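Local structure of nucleoporin NUP170 (Chaetomium thermophilum, 5HAX) at residues 584-595 with 668-679; 681-689 with 715-723. The protein is a scaffold nucleoporin of the nuclear pore complex, where it probably serves in the inner ring through a beta-propeller followed by an alpha-helical domain. All coordinates share one frame; numbering follows the deposited sequence.

Contact 1 of 2, residues 584-595 with 668-679; sequences LSSRHDALALYL and EHQALHALQKLM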
loop_
_atom_site.group_PDB
_atom_site.type_symbol
_atom_site.label_atom_id
_atom_site.label_comp_id
_atom_site.label_asym_id
_atom_site.label_seq_id
_atom_site.Cartn_x
_atom_site.Cartn_y
_atom_site.Cartn_z
ATOM N N LEU A 584 -19.210 -28.344 -6.969
ATOM C CA LEU A 584 -18.013 -28.578 -7.760
ATOM C C LEU A 584 -16.791 -28.718 -6.857
ATOM O O LEU A 584 -16.789 -28.303 -5.694
ATOM C CB LEU A 584 -17.808 -27.441 -8.762
ATOM C CG LEU A 584 -18.954 -27.253 -9.760
ATOM C CD1 LEU A 584 -18.764 -25.981 -10.564
ATOM C CD2 LEU A 584 -19.063 -28.455 -10.686
ATOM N N SER A 585 -15.740 -29.317 -7.408
ATOM C CA SER A 585 -14.536 -29.580 -6.637
ATOM C C SER A 585 -13.842 -28.276 -6.252
ATOM O O SER A 585 -14.067 -27.216 -6.843
ATOM C CB SER A 585 -13.567 -30.458 -7.429
ATOM O OG SER A 585 -12.979 -29.734 -8.497
ATOM N N SER A 586 -12.983 -28.367 -5.234
ATOM C CA SER A 586 -12.132 -27.240 -4.879
ATOM C C SER A 586 -11.133 -26.928 -5.982
ATOM O O SER A 586 -10.661 -25.790 -6.076
ATOM C CB SER A 586 -11.396 -27.532 -3.571
ATOM O OG SER A 586 -12.315 -27.730 -2.512
ATOM N N ARG A 587 -10.812 -27.916 -6.818
ATOM C CA ARG A 587 -9.955 -27.679 -7.973
ATOM C C ARG A 587 -10.616 -26.721 -8.956
ATOM O O ARG A 587 -9.956 -25.839 -9.517
ATOM C CB ARG A 587 -9.635 -29.015 -8.643
ATOM C CG ARG A 587 -8.459 -28.995 -9.595
ATOM C CD ARG A 587 -8.192 -30.383 -10.171
ATOM N NE ARG A 587 -7.807 -31.354 -9.145
ATOM C CZ ARG A 587 -8.647 -32.172 -8.514
ATOM N NH1 ARG A 587 -8.184 -33.015 -7.601
ATOM N NH2 ARG A 587 -9.946 -32.154 -8.784
ATOM N N HIS A 588 -11.926 -26.874 -9.171
ATOM C CA HIS A 588 -12.646 -25.977 -10.069
ATOM C C HIS A 588 -12.714 -24.565 -9.502
ATOM O O HIS A 588 -12.417 -23.589 -10.202
ATOM C CB HIS A 588 -14.058 -26.501 -10.326
ATOM C CG HIS A 588 -14.972 -25.477 -10.923
ATOM N ND1 HIS A 588 -15.673 -24.568 -10.158
ATOM C CD2 HIS A 588 -15.285 -25.204 -12.211
ATOM C CE1 HIS A 588 -16.383 -23.785 -10.950
ATOM N NE2 HIS A 588 -16.167 -24.150 -12.201
ATOM N N ASP A 589 -13.137 -24.435 -8.242
ATOM C CA ASP A 589 -13.232 -23.116 -7.625
ATOM C C ASP A 589 -11.883 -22.411 -7.641
ATOM O O ASP A 589 -11.812 -21.191 -7.832
ATOM C CB ASP A 589 -13.756 -23.246 -6.193
ATOM C CG ASP A 589 -15.096 -23.959 -6.122
ATOM O OD1 ASP A 589 -15.892 -23.840 -7.077
ATOM O OD2 ASP A 589 -15.353 -24.643 -5.108
ATOM N N ALA A 590 -10.799 -23.170 -7.460
ATOM C CA ALA A 590 -9.462 -22.590 -7.510
ATOM C C ALA A 590 -9.153 -22.029 -8.892
ATOM O O ALA A 590 -8.581 -20.940 -9.015
ATOM C CB ALA A 590 -8.424 -23.641 -7.117
ATOM N N LEU A 591 -9.519 -22.763 -9.946
ATOM C CA LEU A 591 -9.294 -22.269 -11.300
ATOM C C LEU A 591 -10.115 -21.014 -11.565
ATOM O O LEU A 591 -9.621 -20.057 -12.173
ATOM C CB LEU A 591 -9.634 -23.356 -12.319
ATOM C CG LEU A 591 -9.519 -22.959 -13.793
ATOM C CD1 LEU A 591 -8.088 -22.571 -14.135
ATOM C CD2 LEU A 591 -10.006 -24.091 -14.686
ATOM N N ALA A 592 -11.371 -21.004 -11.115
ATOM C CA ALA A 592 -12.209 -19.820 -11.270
ATOM C C ALA A 592 -11.666 -18.651 -10.458
ATOM O O ALA A 592 -11.689 -17.504 -10.919
ATOM C CB ALA A 592 -13.642 -20.142 -10.850
ATOM N N LEU A 593 -11.178 -18.922 -9.246
ATOM C CA LEU A 593 -10.645 -17.855 -8.405
ATOM C C LEU A 593 -9.401 -17.241 -9.032
ATOM O O LEU A 593 -9.291 -16.015 -9.145
ATOM C CB LEU A 593 -10.339 -18.401 -7.009
ATOM C CG LEU A 593 -9.924 -17.389 -5.938
ATOM C CD1 LEU A 593 -11.005 -16.338 -5.727
ATOM C CD2 LEU A 593 -9.614 -18.112 -4.634
ATOM N N TYR A 594 -8.459 -18.085 -9.460
ATOM C CA TYR A 594 -7.244 -17.590 -10.097
ATOM C C TYR A 594 -7.568 -16.783 -11.349
ATOM O O TYR A 594 -7.079 -15.661 -11.522
ATOM C CB TYR A 594 -6.323 -18.763 -10.431
ATOM C CG TYR A 594 -5.006 -18.354 -11.046
ATOM C CD1 TYR A 594 -4.231 -17.358 -10.471
ATOM C CD2 TYR A 594 -4.530 -18.972 -12.196
ATOM C CE1 TYR A 594 -3.023 -16.980 -11.026
ATOM C CE2 TYR A 594 -3.322 -18.601 -12.759
ATOM C CZ TYR A 594 -2.572 -17.606 -12.170
ATOM O OH TYR A 594 -1.370 -17.230 -12.723
ATOM N N LEU A 595 -8.397 -17.343 -12.237
ATOM C CA LEU A 595 -8.730 -16.653 -13.481
ATOM C C LEU A 595 -9.392 -15.308 -13.211
ATOM O O LEU A 595 -9.062 -14.305 -13.858
ATOM C CB LEU A 595 -9.644 -17.529 -14.339
ATOM C CG LEU A 595 -10.180 -16.873 -15.617
ATOM C CD1 LEU A 595 -9.035 -16.443 -16.521
ATOM C CD2 LEU A 595 -11.124 -17.818 -16.345
ATOM N N GLU A 668 -18.898 -31.258 -13.472
ATOM C CA GLU A 668 -17.505 -30.862 -13.292
ATOM C C GLU A 668 -16.829 -30.660 -14.643
ATOM O O GLU A 668 -16.129 -29.664 -14.860
ATOM C CB GLU A 668 -16.773 -31.924 -12.469
ATOM C CG GLU A 668 -15.289 -31.654 -12.210
ATOM C CD GLU A 668 -15.042 -30.626 -11.118
ATOM O OE1 GLU A 668 -16.012 -30.185 -10.464
ATOM O OE2 GLU A 668 -13.865 -30.261 -10.910
ATOM N N HIS A 669 -17.040 -31.599 -15.569
ATOM C CA HIS A 669 -16.480 -31.473 -16.910
ATOM C C HIS A 669 -17.066 -30.270 -17.643
ATOM O O HIS A 669 -16.338 -29.522 -18.305
ATOM C CB HIS A 669 -16.736 -32.760 -17.694
ATOM C CG HIS A 669 -16.247 -32.722 -19.107
ATOM N ND1 HIS A 669 -14.942 -33.004 -19.453
ATOM C CD2 HIS A 669 -16.889 -32.441 -20.266
ATOM C CE1 HIS A 669 -14.802 -32.897 -20.762
ATOM N NE2 HIS A 669 -15.969 -32.556 -21.279
ATOM N N GLN A 670 -18.382 -30.068 -17.534
ATOM C CA GLN A 670 -19.019 -28.935 -18.198
ATOM C C GLN A 670 -18.523 -27.611 -17.633
ATOM O O GLN A 670 -18.256 -26.666 -18.386
ATOM C CB GLN A 670 -20.539 -29.031 -18.055
ATOM C CG GLN A 670 -21.155 -30.257 -18.703
ATOM C CD GLN A 670 -22.604 -30.457 -18.301
ATOM O OE1 GLN A 670 -23.351 -29.494 -18.126
ATOM N NE2 GLN A 670 -23.006 -31.713 -18.144
ATOM N N ALA A 671 -18.402 -27.519 -16.307
ATOM C CA ALA A 671 -17.946 -26.283 -15.682
ATOM C C ALA A 671 -16.516 -25.957 -16.093
ATOM O O ALA A 671 -16.210 -24.824 -16.479
ATOM C CB ALA A 671 -18.058 -26.396 -14.161
ATOM N N LEU A 672 -15.622 -26.945 -16.015
ATOM C CA LEU A 672 -14.238 -26.726 -16.422
ATOM C C LEU A 672 -14.152 -26.360 -17.896
ATOM O O LEU A 672 -13.346 -25.508 -18.286
ATOM C CB LEU A 672 -13.406 -27.973 -16.126
ATOM C CG LEU A 672 -13.223 -28.310 -14.643
ATOM C CD1 LEU A 672 -12.602 -29.687 -14.480
ATOM C CD2 LEU A 672 -12.375 -27.259 -13.946
ATOM N N HIS A 673 -14.980 -26.991 -18.733
ATOM C CA HIS A 673 -14.990 -26.662 -20.154
ATOM C C HIS A 673 -15.401 -25.215 -20.380
ATOM O O HIS A 673 -14.802 -24.512 -21.202
ATOM C CB HIS A 673 -15.934 -27.599 -20.905
ATOM C CG HIS A 673 -16.304 -27.105 -22.268
ATOM N ND1 HIS A 673 -15.502 -27.295 -23.373
ATOM C CD2 HIS A 673 -17.385 -26.414 -22.703
ATOM C CE1 HIS A 673 -16.075 -26.748 -24.430
ATOM N NE2 HIS A 673 -17.218 -26.207 -24.051
ATOM N N ALA A 674 -16.431 -24.754 -19.666
ATOM C CA ALA A 674 -16.894 -23.381 -19.834
ATOM C C ALA A 674 -15.809 -22.381 -19.453
ATOM O O ALA A 674 -15.632 -21.360 -20.127
ATOM C CB ALA A 674 -18.154 -23.150 -19.001
ATOM N N LEU A 675 -15.069 -22.660 -18.376
ATOM C CA LEU A 675 -13.991 -21.763 -17.971
ATOM C C LEU A 675 -12.914 -21.677 -19.044
ATOM O O LEU A 675 -12.407 -20.588 -19.339
ATOM C CB LEU A 675 -13.382 -22.231 -16.649
ATOM C CG LEU A 675 -14.227 -22.051 -15.387
ATOM C CD1 LEU A 675 -13.504 -22.643 -14.186
ATOM C CD2 LEU A 675 -14.545 -20.580 -15.146
ATOM N N GLN A 676 -12.550 -22.814 -19.641
ATOM C CA GLN A 676 -11.525 -22.808 -20.678
ATOM C C GLN A 676 -11.994 -22.069 -21.924
ATOM O O GLN A 676 -11.187 -21.418 -22.598
ATOM C CB GLN A 676 -11.122 -24.242 -21.018
ATOM C CG GLN A 676 -10.350 -24.932 -19.905
ATOM C CD GLN A 676 -9.955 -26.353 -20.254
ATOM O OE1 GLN A 676 -8.837 -26.605 -20.704
ATOM N NE2 GLN A 676 -10.871 -27.290 -20.042
ATOM N N LYS A 677 -13.287 -22.152 -22.249
ATOM C CA LYS A 677 -13.815 -21.376 -23.364
ATOM C C LYS A 677 -13.807 -19.885 -23.058
ATOM O O LYS A 677 -13.635 -19.066 -23.969
ATOM C CB LYS A 677 -15.231 -21.840 -23.707
ATOM C CG LYS A 677 -15.278 -23.059 -24.614
ATOM C CD LYS A 677 -14.848 -22.706 -26.031
ATOM C CE LYS A 677 -14.785 -23.933 -26.923
ATOM N NZ LYS A 677 -14.280 -23.596 -28.281
ATOM N N LEU A 678 -13.995 -19.512 -21.791
ATOM C CA LEU A 678 -13.898 -18.106 -21.422
ATOM C C LEU A 678 -12.460 -17.616 -21.521
ATOM O O LEU A 678 -12.214 -16.473 -21.922
ATOM C CB LEU A 678 -14.446 -17.899 -20.009
ATOM C CG LEU A 678 -14.428 -16.466 -19.471
ATOM C CD1 LEU A 678 -15.234 -15.536 -20.363
ATOM C CD2 LEU A 678 -14.956 -16.436 -18.045
ATOM N N MET A 679 -11.495 -18.473 -21.176
ATOM C CA MET A 679 -10.090 -18.084 -21.250
ATOM C C MET A 679 -9.688 -17.743 -22.679
ATOM O O MET A 679 -9.085 -16.693 -22.932
ATOM C CB MET A 679 -9.207 -19.204 -20.701
ATOM C CG MET A 679 -9.317 -19.406 -19.201
ATOM S SD MET A 679 -8.303 -20.782 -18.634
ATOM C CE MET A 679 -9.429 -21.582 -17.496
HETATM O O HOH W 1 -11.625 -31.187 -11.212
HETATM O O HOH W 2 -17.525 -22.899 -14.448
#
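An N-cap held from outside its own helix opens this contact: S585 caps helix 586-599, and the carboxylate of E668 grips it. The two oxygens divide the work. S585 N points almost straight at E668 OE1 (3.2 Å, N-H...O 176°), and S585 OG donates to E668 OE2 at 2.6 Å; both oxygens are met on their syn sides, somewhat out of the carboxylate plane. S585 OG also accepts from H588 N, so the hydroxyl both caps the first turn and joins it to the neighbouring helix. The E668 chain bends at its second torsion (chi2 78°) to bring the carboxylate there. One turn on, H588 is a knob in the hole formed by E668, A671, L672 and L675, its NE2 3.5 Å from A671 CB and 3.6 Å from L675 CD1. Bonds at both ring nitrogens fix its rotation: ND1 donates in the ring plane to D589 OD1, and NE2 shares a hydrogen bond with a water that donates to A671 O. L584 CD1 lies over one ring face, toward the rim, and reaches A671 CB at 3.7 Å. Farther along, L591 CD2 meets L675 CD1 (3.8 Å), L591 CD1 touches M679 CE, and L595 CD2 rests on M679 CG (3.7 Å). The segments run nearly parallel, their axes crossing at 15°. Around this buried seam, helix 522-533 packs against A590 and Y594, helix 622-640 against L591 and M679, and the N-terminal helix 5-20 against A592 and L678.

Contact 2 of 2, residues 681-689 with 715-723; sequences SISEGISFV and LTYEQLFSQ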
loop_
_atom_site.group_PDB
_atom_site.type_symbol
_atom_site.label_atom_id
_atom_site.label_comp_id
_atom_site.label_asym_id
_atom_site.label_seq_id
_atom_site.Cartn_x
_atom_site.Cartn_y
_atom_site.Cartn_z
ATOM N N SER A 681 -11.669 -16.945 -25.085
ATOM C CA SER A 681 -12.422 -15.747 -25.441
ATOM C C SER A 681 -11.782 -14.497 -24.850
ATOM O O SER A 681 -11.764 -13.439 -25.490
ATOM C CB SER A 681 -13.870 -15.884 -24.971
ATOM O OG SER A 681 -14.623 -14.731 -25.304
ATOM N N ILE A 682 -11.254 -14.598 -23.626
ATOM C CA ILE A 682 -10.556 -13.465 -23.018
ATOM C C ILE A 682 -9.336 -13.092 -23.850
ATOM O O ILE A 682 -9.087 -11.913 -24.127
ATOM C CB ILE A 682 -10.166 -13.793 -21.563
ATOM C CG1 ILE A 682 -11.402 -13.768 -20.659
ATOM C CG2 ILE A 682 -9.135 -12.794 -21.035
ATOM C CD1 ILE A 682 -11.197 -14.478 -19.334
ATOM N N SER A 683 -8.552 -14.093 -24.255
ATOM C CA SER A 683 -7.354 -13.822 -25.041
ATOM C C SER A 683 -7.710 -13.229 -26.398
ATOM O O SER A 683 -7.071 -12.275 -26.854
ATOM C CB SER A 683 -6.538 -15.103 -25.208
ATOM O OG SER A 683 -5.311 -14.837 -25.864
ATOM N N GLU A 684 -8.729 -13.784 -27.060
ATOM C CA GLU A 684 -9.198 -13.205 -28.316
ATOM C C GLU A 684 -9.676 -11.774 -28.114
ATOM O O GLU A 684 -9.357 -10.886 -28.913
ATOM C CB GLU A 684 -10.324 -14.057 -28.904
ATOM C CG GLU A 684 -9.882 -15.418 -29.415
ATOM C CD GLU A 684 -11.040 -16.254 -29.919
ATOM O OE1 GLU A 684 -12.154 -15.707 -30.060
ATOM O OE2 GLU A 684 -10.837 -17.459 -30.175
ATOM N N GLY A 685 -10.444 -11.532 -27.050
ATOM C CA GLY A 685 -10.927 -10.186 -26.787
ATOM C C GLY A 685 -9.801 -9.193 -26.574
ATOM O O GLY A 685 -9.844 -8.071 -27.086
ATOM N N ILE A 686 -8.774 -9.589 -25.819
ATOM C CA ILE A 686 -7.649 -8.692 -25.578
ATOM C C ILE A 686 -6.891 -8.430 -26.874
ATOM O O ILE A 686 -6.515 -7.288 -27.166
ATOM C CB ILE A 686 -6.730 -9.271 -24.486
ATOM C CG1 ILE A 686 -7.429 -9.207 -23.124
ATOM C CG2 ILE A 686 -5.414 -8.498 -24.426
ATOM C CD1 ILE A 686 -6.722 -9.977 -22.028
ATOM N N SER A 687 -6.647 -9.476 -27.667
ATOM C CA SER A 687 -5.984 -9.288 -28.955
ATOM C C SER A 687 -6.768 -8.330 -29.840
ATOM O O SER A 687 -6.180 -7.516 -30.562
ATOM C CB SER A 687 -5.804 -10.633 -29.658
ATOM O OG SER A 687 -4.586 -11.251 -29.282
ATOM N N PHE A 688 -8.099 -8.408 -29.793
ATOM C CA PHE A 688 -8.923 -7.511 -30.594
ATOM C C PHE A 688 -8.741 -6.059 -30.169
ATOM O O PHE A 688 -8.652 -5.164 -31.018
ATOM C CB PHE A 688 -10.391 -7.919 -30.484
ATOM C CG PHE A 688 -11.343 -6.850 -30.923
ATOM C CD1 PHE A 688 -12.028 -6.089 -29.990
ATOM C CD2 PHE A 688 -11.540 -6.590 -32.268
ATOM C CE1 PHE A 688 -12.901 -5.100 -30.391
ATOM C CE2 PHE A 688 -12.411 -5.602 -32.676
ATOM C CZ PHE A 688 -13.092 -4.856 -31.737
ATOM N N VAL A 689 -8.695 -5.801 -28.860
ATOM C CA VAL A 689 -8.529 -4.432 -28.382
ATOM C C VAL A 689 -7.157 -3.896 -28.772
ATOM O O VAL A 689 -7.018 -2.729 -29.157
ATOM C CB VAL A 689 -8.750 -4.369 -26.858
ATOM C CG1 VAL A 689 -8.431 -2.976 -26.321
ATOM C CG2 VAL A 689 -10.182 -4.757 -26.511
ATOM N N LEU A 715 -19.264 -0.127 -23.850
ATOM C CA LEU A 715 -18.861 -1.522 -23.952
ATOM C C LEU A 715 -17.861 -1.856 -22.852
ATOM O O LEU A 715 -16.825 -1.194 -22.723
ATOM C CB LEU A 715 -18.244 -1.807 -25.320
ATOM C CG LEU A 715 -17.573 -3.179 -25.468
ATOM C CD1 LEU A 715 -18.618 -4.286 -25.473
ATOM C CD2 LEU A 715 -16.703 -3.232 -26.712
ATOM N N THR A 716 -18.165 -2.885 -22.070
ATOM C CA THR A 716 -17.260 -3.385 -21.046
ATOM C C THR A 716 -16.490 -4.592 -21.571
ATOM O O THR A 716 -16.835 -5.188 -22.594
ATOM C CB THR A 716 -18.028 -3.768 -19.776
ATOM O OG1 THR A 716 -18.836 -4.922 -20.031
ATOM C CG2 THR A 716 -18.912 -2.620 -19.309
ATOM N N TYR A 717 -15.425 -4.950 -20.850
ATOM C CA TYR A 717 -14.671 -6.146 -21.207
ATOM C C TYR A 717 -15.499 -7.405 -20.981
ATOM O O TYR A 717 -15.397 -8.366 -21.753
ATOM C CB TYR A 717 -13.369 -6.208 -20.412
ATOM C CG TYR A 717 -12.235 -5.440 -21.052
ATOM C CD1 TYR A 717 -11.475 -6.008 -22.066
ATOM C CD2 TYR A 717 -11.925 -4.149 -20.645
ATOM C CE1 TYR A 717 -10.436 -5.313 -22.656
ATOM C CE2 TYR A 717 -10.887 -3.446 -21.229
ATOM C CZ TYR A 717 -10.147 -4.033 -22.235
ATOM O OH TYR A 717 -9.113 -3.339 -22.821
ATOM N N GLU A 718 -16.322 -7.416 -19.930
ATOM C CA GLU A 718 -17.224 -8.543 -19.706
ATOM C C GLU A 718 -18.103 -8.788 -20.926
ATOM O O GLU A 718 -18.250 -9.928 -21.383
ATOM C CB GLU A 718 -18.089 -8.287 -18.472
ATOM C CG GLU A 718 -19.162 -9.346 -18.244
ATOM C CD GLU A 718 -20.071 -9.028 -17.074
ATOM O OE1 GLU A 718 -20.773 -9.949 -16.608
ATOM O OE2 GLU A 718 -20.097 -7.860 -16.634
ATOM N N GLN A 719 -18.707 -7.724 -21.459
ATOM C CA GLN A 719 -19.586 -7.868 -22.615
ATOM C C GLN A 719 -18.808 -8.350 -23.833
ATOM O O GLN A 719 -19.284 -9.210 -24.585
ATOM C CB GLN A 719 -20.274 -6.536 -22.903
ATOM C CG GLN A 719 -21.190 -6.069 -21.777
ATOM C CD GLN A 719 -21.417 -4.567 -21.770
ATOM O OE1 GLN A 719 -20.758 -3.819 -22.492
ATOM N NE2 GLN A 719 -22.356 -4.118 -20.944
ATOM N N LEU A 720 -17.607 -7.806 -24.041
ATOM C CA LEU A 720 -16.752 -8.259 -25.131
ATOM C C LEU A 720 -16.437 -9.745 -25.009
ATOM O O LEU A 720 -16.391 -10.462 -26.015
ATOM C CB LEU A 720 -15.463 -7.439 -25.140
ATOM C CG LEU A 720 -14.381 -7.830 -26.147
ATOM C CD1 LEU A 720 -14.859 -7.571 -27.564
ATOM C CD2 LEU A 720 -13.095 -7.069 -25.859
ATOM N N PHE A 721 -16.222 -10.225 -23.783
ATOM C CA PHE A 721 -15.763 -11.595 -23.576
ATOM C C PHE A 721 -16.893 -12.612 -23.629
ATOM O O PHE A 721 -16.673 -13.742 -24.080
ATOM C CB PHE A 721 -15.058 -11.722 -22.219
ATOM C CG PHE A 721 -13.773 -10.945 -22.107
ATOM C CD1 PHE A 721 -13.003 -10.658 -23.224
ATOM C CD2 PHE A 721 -13.328 -10.511 -20.868
ATOM C CE1 PHE A 721 -11.821 -9.951 -23.104
ATOM C CE2 PHE A 721 -12.148 -9.803 -20.748
ATOM C CZ PHE A 721 -11.395 -9.524 -21.866
ATOM N N SER A 722 -18.097 -12.244 -23.177
ATOM C CA SER A 722 -19.097 -13.245 -22.823
ATOM C C SER A 722 -20.516 -12.933 -23.292
ATOM O O SER A 722 -21.436 -13.675 -22.928
ATOM C CB SER A 722 -19.108 -13.433 -21.299
ATOM O OG SER A 722 -19.438 -12.220 -20.645
ATOM N N GLN A 723 -20.736 -11.881 -24.083
ATOM C CA GLN A 723 -22.085 -11.502 -24.491
ATOM C C GLN A 723 -22.162 -11.269 -25.992
ATOM O O GLN A 723 -21.216 -10.772 -26.609
ATOM C CB GLN A 723 -22.548 -10.251 -23.751
ATOM C CG GLN A 723 -22.921 -10.520 -22.308
ATOM C CD GLN A 723 -23.206 -9.253 -21.533
ATOM O OE1 GLN A 723 -23.752 -8.291 -22.072
ATOM N NE2 GLN A 723 -22.830 -9.244 -20.260
#
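F721 enters the hole formed by S681, I682, G685 and I686 where two helices of the C-terminal helical region cross at 119°. Its CB starts beside S681, 4.3 Å from OG, and CG leaves anti to the carbonyl carbon (chi1 -66°), sending the ring across helix 663-694. CD2 then meets I682 CG1 at 3.8 Å and CE2 touches the same carbon, while CD1 lies near I682 CA and S681 O. Beyond them, CE1 comes to 3.5 Å from I682 O, and CZ at the tip touches I682 CG2 and I686 CG1. I682 CA makes a CH-pi contact over one ring face, 4.0 Å from the centroid; Y717 O lies over the rim of the opposite face. G685 CA sits in plane at the edge, where the absence of a side chain lets the ring come close. The backbone of F721 is held too: S681 OG donates to F721 O (2.6 Å), in the carbonyl plane on a lone pair. Next to the ring, L720 CD2 fits against G685 O and lies 3.8 Å from V689 CG2, and V689 CG1 touches Y717 OH. Helix 622-640 covers I682, I686 and Y717, helix 724-739 packs on F688, and the loop at W603 lies against F721.

In the fold
Contacts 1 and 2 lie in series along the chain, their centres 18 Å apart, and share the long helix 663-694. Its earlier part runs beside helix 586-599 in contact 1; its later part is crossed by the short helix 717-722 in contact 2. The two join directly where L595 CD1 meets I682 CD1 at 4.1 Å and L678 CD1 meets F721 CB at 4.2 Å, and helix 622-640 packs on both. All four segments belong to the C-terminal helical region, on the same side of the chain's centre. Contact 1 sets neighbouring helices side by side and contact 2 lays a short helix across the later part of helix 663-694, consistent with a stacked alpha-helical scaffold.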